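Local coordinates for MmcQ/YjbR family DNA-binding protein (Pseudomonas syringae pv. tomato, PDB 3H9X) that probably binds DNA, as a member of the MmcQ/YjbR family whose fold carries a "double wing" DNA-binding motif, at residues I92-L95 with P99-A102; Q4-Y9 with A41-I46; E49-N54 with P82-N87. All blocks are in the same frame, centred on the assembly; numbering follows the deposited sequence.

Interaction 1: I92-L95 with P99-A102; sequences ITVL and PLGA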
ATOM      1  N   ILE A  92       6.695   1.463   2.417  1.00 31.68           N
ATOM      2  CA  ILE A  92       6.223   2.782   2.035  1.00 25.90           C
ATOM      3  C   ILE A  92       4.716   2.789   2.124  1.00 28.66           C
ATOM      4  O   ILE A  92       4.081   1.772   1.878  1.00 24.26           O
ATOM      5  CB  ILE A  92       6.658   3.053   0.587  1.00 29.53           C
ATOM      6  CG1 ILE A  92       8.074   3.577   0.594  1.00 38.46           C
ATOM      7  CG2 ILE A  92       5.779   4.052  -0.080  1.00 34.48           C
ATOM      8  CD1 ILE A  92       8.175   4.840   1.389  1.00 48.27           C
ATOM      9  N   THR A  93       4.140   3.927   2.490  1.00 30.27           N
ATOM     10  CA  THR A  93       2.686   4.030   2.588  1.00 34.61           C
ATOM     11  C   THR A  93       2.225   5.026   1.536  1.00 31.59           C
ATOM     12  O   THR A  93       2.582   6.194   1.601  1.00 32.96           O
ATOM     13  CB  THR A  93       2.229   4.529   3.991  1.00 30.34           C
ATOM     14  OG1 THR A  93       2.484   3.519   4.976  1.00 32.49           O
ATOM     15  CG2 THR A  93       0.736   4.858   3.990  1.00 27.24           C
ATOM     16  N   VAL A  94       1.449   4.565   0.560  1.00 32.69           N
ATOM     17  CA  VAL A  94       0.959   5.455  -0.490  1.00 33.87           C
ATOM     18  C   VAL A  94      -0.492   5.812  -0.214  1.00 29.27           C
ATOM     19  O   VAL A  94      -1.336   4.952   0.032  1.00 32.92           O
ATOM     20  CB  VAL A  94       1.085   4.830  -1.915  1.00 26.05           C
ATOM     21  CG1 VAL A  94       0.617   5.830  -2.966  1.00 24.65           C
ATOM     22  CG2 VAL A  94       2.530   4.446  -2.194  1.00 27.09           C
ATOM     23  N   LEU A  95      -0.771   7.103  -0.256  1.00 34.58           N
ATOM     24  CA  LEU A  95      -2.110   7.585   0.004  1.00 38.71           C
ATOM     25  C   LEU A  95      -3.009   7.471  -1.236  1.00 40.57           C
ATOM     26  O   LEU A  95      -2.699   8.049  -2.280  1.00 35.87           O
ATOM     27  CB  LEU A  95      -2.012   9.024   0.500  1.00 36.49           C
ATOM     28  CG  LEU A  95      -3.275   9.759   0.913  1.00 43.92           C
ATOM     29  CD1 LEU A  95      -3.896  10.407  -0.299  1.00 41.45           C
ATOM     30  CD2 LEU A  95      -4.233   8.794   1.612  1.00 43.88           C
ATOM     31  N   PRO A  99      -2.491  12.539  -4.554  1.00 49.70           N
ATOM     32  CA  PRO A  99      -1.712  13.121  -5.655  1.00 49.35           C
ATOM     33  C   PRO A  99      -0.834  12.180  -6.476  1.00 47.75           C
ATOM     34  O   PRO A  99      -0.330  12.559  -7.538  1.00 40.29           O
ATOM     35  CB  PRO A  99      -0.868  14.178  -4.950  1.00 52.73           C
ATOM     36  CG  PRO A  99      -0.626  13.560  -3.608  1.00 49.56           C
ATOM     37  CD  PRO A  99      -2.024  13.084  -3.264  1.00 53.18           C
ATOM     38  N   LEU A 100      -0.632  10.965  -5.985  1.00 48.69           N
ATOM     39  CA  LEU A 100       0.219  10.020  -6.693  1.00 47.17           C
ATOM     40  C   LEU A 100      -0.545   9.430  -7.885  1.00 47.21           C
ATOM     41  O   LEU A 100      -1.711   9.030  -7.762  1.00 42.92           O
ATOM     42  CB  LEU A 100       0.690   8.931  -5.717  1.00 45.33           C
ATOM     43  CG  LEU A 100       2.104   8.343  -5.864  1.00 48.02           C
ATOM     44  CD1 LEU A 100       2.098   7.219  -6.883  1.00 50.95           C
ATOM     45  CD2 LEU A 100       3.097   9.435  -6.271  1.00 46.78           C
ATOM     46  N   GLY A 101       0.114   9.402  -9.040  1.00 44.19           N
ATOM     47  CA  GLY A 101      -0.527   8.892 -10.235  1.00 50.13           C
ATOM     48  C   GLY A 101      -0.703   7.386 -10.286  1.00 57.31           C
ATOM     49  O   GLY A 101       0.181   6.622  -9.845  1.00 60.32           O
ATOM     50  N   ALA A 102      -1.850   6.952 -10.821  1.00 54.64           N
ATOM     51  CA  ALA A 102      -2.143   5.524 -10.964  1.00 52.63           C
ATOM     52  C   ALA A 102      -0.986   4.832 -11.693  1.00 58.24           C
ATOM     53  O   ALA A 102      -0.610   3.712 -11.331  1.00 61.61           O
ATOM     54  CB  ALA A 102      -3.450   5.319 -11.741  1.00 46.26           C
TER

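Interaction 2: Q4-Y9 with A41-I46; sequences QQFIDY and ALLMDI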
ATOM      1  N   GLN A   4     -11.407   0.787  -4.437  1.00 53.41           N
ATOM      2  CA  GLN A   4     -12.032  -0.110  -5.413  1.00 50.27           C
ATOM      3  C   GLN A   4     -11.123  -0.418  -6.604  1.00 48.27           C
ATOM      4  O   GLN A   4     -10.818  -1.572  -6.867  1.00 41.40           O
ATOM      5  CB  GLN A   4     -13.329   0.515  -5.935  1.00 61.35           C
ATOM      6  CG  GLN A   4     -14.591  -0.311  -5.712  1.00 72.94           C
ATOM      7  CD  GLN A   4     -14.511  -1.695  -6.324  1.00 82.82           C
ATOM      8  OE1 GLN A   4     -13.851  -2.590  -5.786  1.00 83.84           O
ATOM      9  NE2 GLN A   4     -15.183  -1.881  -7.459  1.00 82.50           N
ATOM     10  N   GLN A   5     -10.701   0.623  -7.319  1.00 47.86           N
ATOM     11  CA  GLN A   5      -9.850   0.463  -8.497  1.00 46.39           C
ATOM     12  C   GLN A   5      -8.582  -0.312  -8.200  1.00 49.67           C
ATOM     13  O   GLN A   5      -8.037  -0.992  -9.074  1.00 50.45           O
ATOM     14  CB  GLN A   5      -9.480   1.824  -9.065  1.00 42.65           C
ATOM     15  CG  GLN A   5     -10.674   2.693  -9.360  1.00 43.63           C
ATOM     16  CD  GLN A   5     -10.265   4.096  -9.711  1.00 47.67           C
ATOM     17  OE1 GLN A   5      -9.388   4.675  -9.068  1.00 43.81           O
ATOM     18  NE2 GLN A   5     -10.905   4.665 -10.720  1.00 59.86           N
ATOM     19  N   PHE A   6      -8.109  -0.191  -6.963  1.00 49.55           N
ATOM     20  CA  PHE A   6      -6.911  -0.882  -6.530  1.00 34.01           C
ATOM     21  C   PHE A   6      -7.131  -2.380  -6.409  1.00 36.44           C
ATOM     22  O   PHE A   6      -6.444  -3.137  -7.076  1.00 44.72           O
ATOM     23  CB  PHE A   6      -6.431  -0.326  -5.193  1.00 33.39           C
ATOM     24  CG  PHE A   6      -5.341  -1.139  -4.565  1.00 39.04           C
ATOM     25  CD1 PHE A   6      -5.643  -2.195  -3.705  1.00 36.03           C
ATOM     26  CD2 PHE A   6      -4.010  -0.907  -4.894  1.00 35.38           C
ATOM     27  CE1 PHE A   6      -4.633  -3.006  -3.199  1.00 36.11           C
ATOM     28  CE2 PHE A   6      -3.001  -1.712  -4.393  1.00 30.88           C
ATOM     29  CZ  PHE A   6      -3.311  -2.762  -3.546  1.00 36.18           C
ATOM     30  N   ILE A   7      -8.084  -2.818  -5.583  1.00 39.58           N
ATOM     31  CA  ILE A   7      -8.308  -4.262  -5.425  1.00 47.52           C
ATOM     32  C   ILE A   7      -8.616  -4.927  -6.767  1.00 50.70           C
ATOM     33  O   ILE A   7      -8.342  -6.115  -6.966  1.00 57.17           O
ATOM     34  CB  ILE A   7      -9.446  -4.607  -4.393  1.00 42.09           C
ATOM     35  CG1 ILE A   7     -10.778  -4.789  -5.101  1.00 50.80           C
ATOM     36  CG2 ILE A   7      -9.529  -3.555  -3.315  1.00 38.64           C
ATOM     37  CD1 ILE A   7     -11.096  -6.239  -5.441  1.00 52.65           C
ATOM     38  N   ASP A   8      -9.184  -4.160  -7.689  1.00 52.25           N
ATOM     39  CA  ASP A   8      -9.504  -4.688  -9.004  1.00 54.06           C
ATOM     40  C   ASP A   8      -8.221  -4.856  -9.807  1.00 54.67           C
ATOM     41  O   ASP A   8      -7.995  -5.903 -10.414  1.00 59.50           O
ATOM     42  CB  ASP A   8     -10.458  -3.751  -9.744  1.00 61.10           C
ATOM     43  CG  ASP A   8     -11.875  -3.806  -9.198  1.00 77.40           C
ATOM     44  OD1 ASP A   8     -12.689  -2.929  -9.572  1.00 84.15           O
ATOM     45  OD2 ASP A   8     -12.185  -4.724  -8.401  1.00 80.62           O
ATOM     46  N   TYR A   9      -7.367  -3.839  -9.813  1.00 45.45           N
ATOM     47  CA  TYR A   9      -6.129  -3.954 -10.565  1.00 45.08           C
ATOM     48  C   TYR A   9      -5.321  -5.177 -10.124  1.00 45.96           C
ATOM     49  O   TYR A   9      -4.757  -5.878 -10.953  1.00 41.57           O
ATOM     50  CB  TYR A   9      -5.312  -2.669 -10.426  1.00 39.86           C
ATOM     51  CG  TYR A   9      -3.925  -2.747 -11.027  1.00 48.66           C
ATOM     52  CD1 TYR A   9      -2.840  -3.170 -10.267  1.00 48.52           C
ATOM     53  CD2 TYR A   9      -3.687  -2.357 -12.342  1.00 50.78           C
ATOM     54  CE1 TYR A   9      -1.557  -3.193 -10.797  1.00 51.43           C
ATOM     55  CE2 TYR A   9      -2.400  -2.381 -12.881  1.00 50.98           C
ATOM     56  CZ  TYR A   9      -1.348  -2.796 -12.104  1.00 49.22           C
ATOM     57  OH  TYR A   9      -0.079  -2.814 -12.626  1.00 67.17           O
ATOM     58  N   ALA A  41       1.438  -6.046  -0.585  1.00 28.57           N
ATOM     59  CA  ALA A  41       0.503  -4.929  -0.565  1.00 31.83           C
ATOM     60  C   ALA A  41      -0.413  -4.997   0.669  1.00 33.98           C
ATOM     61  O   ALA A  41      -1.008  -6.040   0.955  1.00 20.54           O
ATOM     62  CB  ALA A  41      -0.337  -4.950  -1.835  1.00 22.08           C
ATOM     63  N   LEU A  42      -0.518  -3.878   1.389  1.00 38.04           N
ATOM     64  CA  LEU A  42      -1.354  -3.775   2.588  1.00 38.58           C
ATOM     65  C   LEU A  42      -2.332  -2.605   2.429  1.00 43.44           C
ATOM     66  O   LEU A  42      -1.943  -1.434   2.487  1.00 50.11           O
ATOM     67  CB  LEU A  42      -0.487  -3.513   3.821  1.00 38.09           C
ATOM     68  CG  LEU A  42      -0.860  -4.100   5.190  1.00 37.03           C
ATOM     69  CD1 LEU A  42      -0.153  -3.271   6.250  1.00 40.07           C
ATOM     70  CD2 LEU A  42      -2.354  -4.093   5.439  1.00 22.32           C
ATOM     71  N   LEU A  43      -3.602  -2.934   2.237  1.00 38.67           N
ATOM     72  CA  LEU A  43      -4.643  -1.939   2.070  1.00 33.35           C
ATOM     73  C   LEU A  43      -5.253  -1.667   3.431  1.00 33.94           C
ATOM     74  O   LEU A  43      -5.617  -2.602   4.133  1.00 34.18           O
ATOM     75  CB  LEU A  43      -5.713  -2.479   1.125  1.00 35.45           C
ATOM     76  CG  LEU A  43      -6.946  -1.623   0.899  1.00 25.90           C
ATOM     77  CD1 LEU A  43      -6.543  -0.383   0.172  1.00 16.98           C
ATOM     78  CD2 LEU A  43      -7.978  -2.403   0.125  1.00 21.63           C
HETATM   79  N   MSE A  44      -5.356  -0.394   3.805  1.00 40.06           N
HETATM   80  CA  MSE A  44      -5.938  -0.016   5.088  1.00 38.58           C
HETATM   81  C   MSE A  44      -6.699   1.286   5.034  1.00 39.64           C
HETATM   82  O   MSE A  44      -6.396   2.167   4.244  1.00 41.39           O
HETATM   83  CB  MSE A  44      -4.861   0.159   6.146  1.00 40.25           C
HETATM   84  CG  MSE A  44      -4.064  -1.069   6.481  1.00 53.35           C
HETATM   85 SE   MSE A  44      -2.641  -0.624   7.755  1.00 70.45          SE
HETATM   86  CE  MSE A  44      -1.308  -0.003   6.506  1.00 63.52           C
ATOM     87  N   ASP A  45      -7.678   1.395   5.918  1.00 41.38           N
ATOM     88  CA  ASP A  45      -8.486   2.592   6.068  1.00 39.09           C
ATOM     89  C   ASP A  45      -8.076   3.132   7.434  1.00 40.04           C
ATOM     90  O   ASP A  45      -8.418   2.533   8.451  1.00 41.33           O
ATOM     91  CB  ASP A  45      -9.961   2.222   6.087  1.00 42.60           C
ATOM     92  CG  ASP A  45     -10.845   3.393   6.436  1.00 50.69           C
ATOM     93  OD1 ASP A  45     -10.858   4.371   5.651  1.00 44.61           O
ATOM     94  OD2 ASP A  45     -11.527   3.331   7.486  1.00 48.96           O
ATOM     95  N   ILE A  46      -7.353   4.248   7.468  1.00 38.70           N
ATOM     96  CA  ILE A  46      -6.881   4.790   8.744  1.00 38.96           C
ATOM     97  C   ILE A  46      -7.166   6.268   8.983  1.00 39.40           C
ATOM     98  O   ILE A  46      -7.510   7.007   8.057  1.00 38.13           O
ATOM     99  CB  ILE A  46      -5.348   4.606   8.900  1.00 37.49           C
ATOM    100  CG1 ILE A  46      -4.622   5.376   7.791  1.00 39.17           C
ATOM    101  CG2 ILE A  46      -4.994   3.133   8.850  1.00 34.03           C
ATOM    102  CD1 ILE A  46      -3.128   5.505   7.985  1.00 43.78           C
TER

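Interaction 3: E49-N54 with P82-N87; sequences EKIGIN and PAYHMN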
ATOM      1  N   GLU A  49      -4.652  11.484  10.739  1.00 55.59           N
ATOM      2  CA  GLU A  49      -3.633  11.852  11.738  1.00 59.66           C
ATOM      3  C   GLU A  49      -2.462  10.857  11.861  1.00 59.79           C
ATOM      4  O   GLU A  49      -1.308  11.278  11.896  1.00 60.47           O
ATOM      5  CB  GLU A  49      -4.294  12.047  13.116  1.00 61.44           C
ATOM      6  CG  GLU A  49      -4.855  10.758  13.727  1.00 75.72           C
ATOM      7  CD  GLU A  49      -4.832  10.753  15.269  1.00 82.28           C
ATOM      8  OE1 GLU A  49      -3.753  11.055  15.865  1.00 78.20           O
ATOM      9  OE2 GLU A  49      -5.887  10.414  15.885  1.00 84.35           O
ATOM     10  N   LYS A  50      -2.764   9.556  11.926  1.00 54.35           N
ATOM     11  CA  LYS A  50      -1.747   8.501  12.029  1.00 50.89           C
ATOM     12  C   LYS A  50      -0.560   8.618  11.038  1.00 51.11           C
ATOM     13  O   LYS A  50       0.496   8.002  11.265  1.00 40.67           O
ATOM     14  CB  LYS A  50      -2.384   7.115  11.857  1.00 53.19           C
ATOM     15  CG  LYS A  50      -3.234   6.625  13.035  1.00 57.86           C
ATOM     16  CD  LYS A  50      -2.351   6.083  14.164  1.00 60.55           C
ATOM     17  CE  LYS A  50      -3.161   5.572  15.375  1.00 58.23           C
ATOM     18  NZ  LYS A  50      -3.812   6.688  16.139  1.00 56.20           N
ATOM     19  N   ILE A  51      -0.724   9.361   9.935  1.00 50.56           N
ATOM     20  CA  ILE A  51       0.388   9.538   8.984  1.00 53.97           C
ATOM     21  C   ILE A  51       0.712  11.005   8.719  1.00 58.16           C
ATOM     22  O   ILE A  51       1.173  11.370   7.623  1.00 63.46           O
ATOM     23  CB  ILE A  51       0.160   8.862   7.598  1.00 53.28           C
ATOM     24  CG1 ILE A  51      -1.038   9.502   6.880  1.00 52.97           C
ATOM     25  CG2 ILE A  51       0.030   7.359   7.777  1.00 43.29           C
ATOM     26  CD1 ILE A  51      -1.130   9.107   5.403  1.00 51.50           C
ATOM     27  N   GLY A  52       0.461  11.845   9.718  1.00 54.86           N
ATOM     28  CA  GLY A  52       0.793  13.252   9.587  1.00 55.97           C
ATOM     29  C   GLY A  52      -0.209  14.182   8.937  1.00 51.81           C
ATOM     30  O   GLY A  52      -0.237  15.379   9.242  1.00 48.53           O
ATOM     31  N   ILE A  53      -1.022  13.679   8.024  1.00 54.60           N
ATOM     32  CA  ILE A  53      -1.981  14.580   7.429  1.00 57.59           C
ATOM     33  C   ILE A  53      -3.038  14.886   8.506  1.00 61.95           C
ATOM     34  O   ILE A  53      -3.509  13.992   9.231  1.00 62.10           O
ATOM     35  CB  ILE A  53      -2.602  13.990   6.135  1.00 50.58           C
ATOM     36  CG1 ILE A  53      -3.741  14.906   5.658  1.00 56.27           C
ATOM     37  CG2 ILE A  53      -2.983  12.535   6.350  1.00 53.54           C
ATOM     38  CD1 ILE A  53      -3.273  16.329   5.251  1.00 59.05           C
ATOM     39  N   ASN A  54      -3.357  16.175   8.632  1.00 68.32           N
ATOM     40  CA  ASN A  54      -4.317  16.695   9.618  1.00 72.02           C
ATOM     41  C   ASN A  54      -5.802  16.495   9.237  1.00 74.19           C
ATOM     42  O   ASN A  54      -6.127  15.598   8.453  1.00 84.46           O
ATOM     43  CB  ASN A  54      -4.033  18.182   9.845  1.00 68.55           C
ATOM     44  CG  ASN A  54      -3.806  18.935   8.533  1.00 77.13           C
ATOM     45  OD1 ASN A  54      -4.658  18.889   7.610  1.00 78.90           O
ATOM     46  ND2 ASN A  54      -2.657  19.635   8.434  1.00 74.25           N
ATOM     47  N   PRO A  82       5.798   7.749   5.337  1.00 43.04           N
ATOM     48  CA  PRO A  82       6.563   6.684   5.993  1.00 45.78           C
ATOM     49  C   PRO A  82       5.661   5.473   6.254  1.00 49.02           C
ATOM     50  O   PRO A  82       4.477   5.626   6.541  1.00 45.59           O
ATOM     51  CB  PRO A  82       7.020   7.346   7.286  1.00 47.12           C
ATOM     52  CG  PRO A  82       7.175   8.770   6.879  1.00 44.43           C
ATOM     53  CD  PRO A  82       5.928   9.007   6.093  1.00 39.79           C
ATOM     54  N   ALA A  83       6.221   4.273   6.162  1.00 46.14           N
ATOM     55  CA  ALA A  83       5.436   3.064   6.372  1.00 47.95           C
ATOM     56  C   ALA A  83       4.650   3.071   7.678  1.00 46.65           C
ATOM     57  O   ALA A  83       5.195   3.332   8.745  1.00 51.56           O
ATOM     58  CB  ALA A  83       6.338   1.844   6.321  1.00 52.58           C
ATOM     59  N   TYR A  84       3.361   2.772   7.575  1.00 39.46           N
ATOM     60  CA  TYR A  84       2.488   2.718   8.730  1.00 35.76           C
ATOM     61  C   TYR A  84       2.194   1.258   9.053  1.00 37.66           C
ATOM     62  O   TYR A  84       1.713   0.522   8.197  1.00 35.68           O
ATOM     63  CB  TYR A  84       1.182   3.441   8.432  1.00 46.62           C
ATOM     64  CG  TYR A  84       0.211   3.405   9.585  1.00 47.33           C
ATOM     65  CD1 TYR A  84       0.439   4.160  10.735  1.00 42.00           C
ATOM     66  CD2 TYR A  84      -0.923   2.590   9.538  1.00 47.39           C
ATOM     67  CE1 TYR A  84      -0.436   4.105  11.811  1.00 53.26           C
ATOM     68  CE2 TYR A  84      -1.804   2.524  10.609  1.00 49.15           C
ATOM     69  CZ  TYR A  84      -1.552   3.282  11.742  1.00 57.20           C
ATOM     70  OH  TYR A  84      -2.398   3.198  12.819  1.00 65.79           O
ATOM     71  N   HIS A  85       2.471   0.858  10.292  1.00 38.43           N
ATOM     72  CA  HIS A  85       2.266  -0.514  10.766  1.00 43.53           C
ATOM     73  C   HIS A  85       3.195  -1.522  10.093  1.00 44.02           C
ATOM     74  O   HIS A  85       3.003  -2.732  10.214  1.00 45.94           O
ATOM     75  CB  HIS A  85       0.812  -0.983  10.572  1.00 57.91           C
ATOM     76  CG  HIS A  85      -0.103  -0.664  11.720  1.00 69.02           C
ATOM     77  ND1 HIS A  85      -1.307  -1.315  11.905  1.00 76.23           N
ATOM     78  CD2 HIS A  85      -0.030   0.275  12.690  1.00 64.21           C
ATOM     79  CE1 HIS A  85      -1.937  -0.783  12.939  1.00 78.05           C
ATOM     80  NE2 HIS A  85      -1.184   0.184  13.432  1.00 73.19           N
HETATM   81  N   MSE A  86       4.197  -1.025   9.382  1.00 37.99           N
HETATM   82  CA  MSE A  86       5.154  -1.898   8.728  1.00 39.49           C
HETATM   83  C   MSE A  86       6.526  -1.318   8.975  1.00 38.89           C
HETATM   84  O   MSE A  86       6.641  -0.204   9.480  1.00 46.46           O
HETATM   85  CB  MSE A  86       4.881  -1.983   7.227  1.00 44.41           C
HETATM   86  CG  MSE A  86       3.545  -2.623   6.875  1.00 53.59           C
HETATM   87 SE   MSE A  86       3.489  -4.519   7.304  1.00 67.34          SE
HETATM   88  CE  MSE A  86       3.925  -5.231   5.544  1.00 66.60           C
ATOM     89  N   ASN A  87       7.560  -2.073   8.618  1.00 38.86           N
ATOM     90  CA  ASN A  87       8.941  -1.645   8.809  1.00 42.90           C
ATOM     91  C   ASN A  87       9.270  -0.438   7.940  1.00 42.79           C
ATOM     92  O   ASN A  87       9.185  -0.502   6.711  1.00 45.97           O
ATOM     93  CB  ASN A  87       9.881  -2.797   8.484  1.00 41.30           C
ATOM     94  CG  ASN A  87      11.312  -2.468   8.785  1.00 30.51           C
ATOM     95  OD1 ASN A  87      11.953  -1.681   8.086  1.00 31.48           O
ATOM     96  ND2 ASN A  87      11.831  -3.062   9.846  1.00 39.56           N
TER

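Interaction 1: I92-L95 with P99-A102
V94 and L100 meet with their side chains turned at about a right angle to each other, and one methyl of the valine does the touching. CG1 of V94 lies 4.1 Å from CG of L100 and equally close to CB of L100, against the inner part of the leucine. The valine torsion decides which branch is used: CG1 stands opposite the backbone N (chi1 -177°) and reaches across, while CG2 is turned back beside that N. Both CB atoms aim across the gap, and both residues are buried.

The second pair is looser and nearer the surface. L95 sets off along the side of the contact, yet its CD1 swings round to 4.4 Å from CD of P99, reaching an exposed proline. With apolar carbon on both sides, the whole join rests on packing alone.

Between the two segments the chain makes a short loop off the end of strand 91-95. That strand runs between strands 58-65 and 80-82 of the antiparallel sheet, where V94 also packs on I62 and L100 on I80; G101 then takes the N-cap position of helix 102-115, which sets off directly from this loop.

Interaction 2: Q4-Y9 with A41-I46
The ring of F6 meets A41 and L43 in this buried contact. It hangs from the helix with CG trans to the backbone N (chi1 170°), which sends it down onto the strand, and CZ of F6 ends 4.1 Å from CB of A41. The methyl sits at the ring edge, near the ring plane. CD1 of L43 approaches the same ring on a slant, 4.4 Å from CD1 of F6.

Purely aliphatic packing comes from the other branch of L43. Its CD2 touches CG2 of I7 at 3.9 Å, and the two side chains meet at an angle; the remainder of I7 leads off away from the strand.

Here helix 3-13 lies over the antiparallel sheet of an alpha-beta fold, the local axes passing 10.8 Å apart and running nearly antiparallel, at 161°. Strand 39-47 offers alternate residues, A41 and L43, to the helix, while L42 points to the other side. I62 of the next strand touches both F6 and L43, and F31 meets F6 edge-to-face.

Polar interactions stay at the margin. D45 forms a salt bridge through OD2 with R58, which probably eases the repulsion between D45 and the nearby carboxylate of D60, and OE1 of Q5 accepts a hydrogen bond from the backbone N of N2.

Interaction 3: E49-N54 with P82-N87
K50 passes at a slant across the CE1-CZ-OH end of Y84, and these two residues supply most of the surface buried between the loops. CB of K50 is 3.6 Å from CE1 of Y84, while CG, CD and CE of the lysine gather round the phenol oxygen. The approach is neither squarely over a face nor along an edge. At chi1 of -73° CG stays beside the backbone N, and one bend at chi2 (-79°) brings CD alongside Y84 OH. Near the root of the tyrosine, I51 adds its CG2 methyl on the same side as the lysine, 4.1 Å from CB of Y84, with the two side chains roughly perpendicular. The trans chi1 of Y84 (179°) carries the ring out from the 82-87 loop under K50. H85 backs the opposite face: its CD2 lies 3.4 Å above the plane of the Y84 ring, toward the rim, while CE2 of Y84 lies over the imidazole in the same offset manner.

The outward side is far looser. A bend at chi4 turns the NZ end of K50 off from the tyrosine at an exposed position, although CE still lies by OH. The 49-54 loop is tightened by its own backbone, with G52 N bonded to E49 O at 2.9 Å; past that turn the chain runs off from Y84.

Inward, Y84 rests on M44 and I46 of strand 39-47, and I51 also reaches I46. Two irregular connections, one leading to strand 58-65 and one to strand 91-95, are thus packed against each other beside the sheet. The protein as a whole adopts the "double wing" DNA-binding motif, but this contact by itself is surface packing between loops of that fold.

From the N terminus, interaction 2 comes first, closing a long loop from helix 3-13 to strand 39-47. Interaction 3 then joins the connection after that strand to the one after strand 80-82, and interaction 1 closes only the short loop from strand 91-95 to helix 102-115. The three follow in series, neither nesting nor crossing. Interactions 1 and 3 meet at T93, whose OG1 lies 2.8 Å from Y84 N, a probable hydrogen bond. Interactions 2 and 3 touch where L42 CD1 lies 3.8 Å from M86 CG. Interactions 1 and 2 do not touch, but both reach the same sheet, which connects helix 3-13, the start of helix 102-115 and the 49-54 and 82-87 loops.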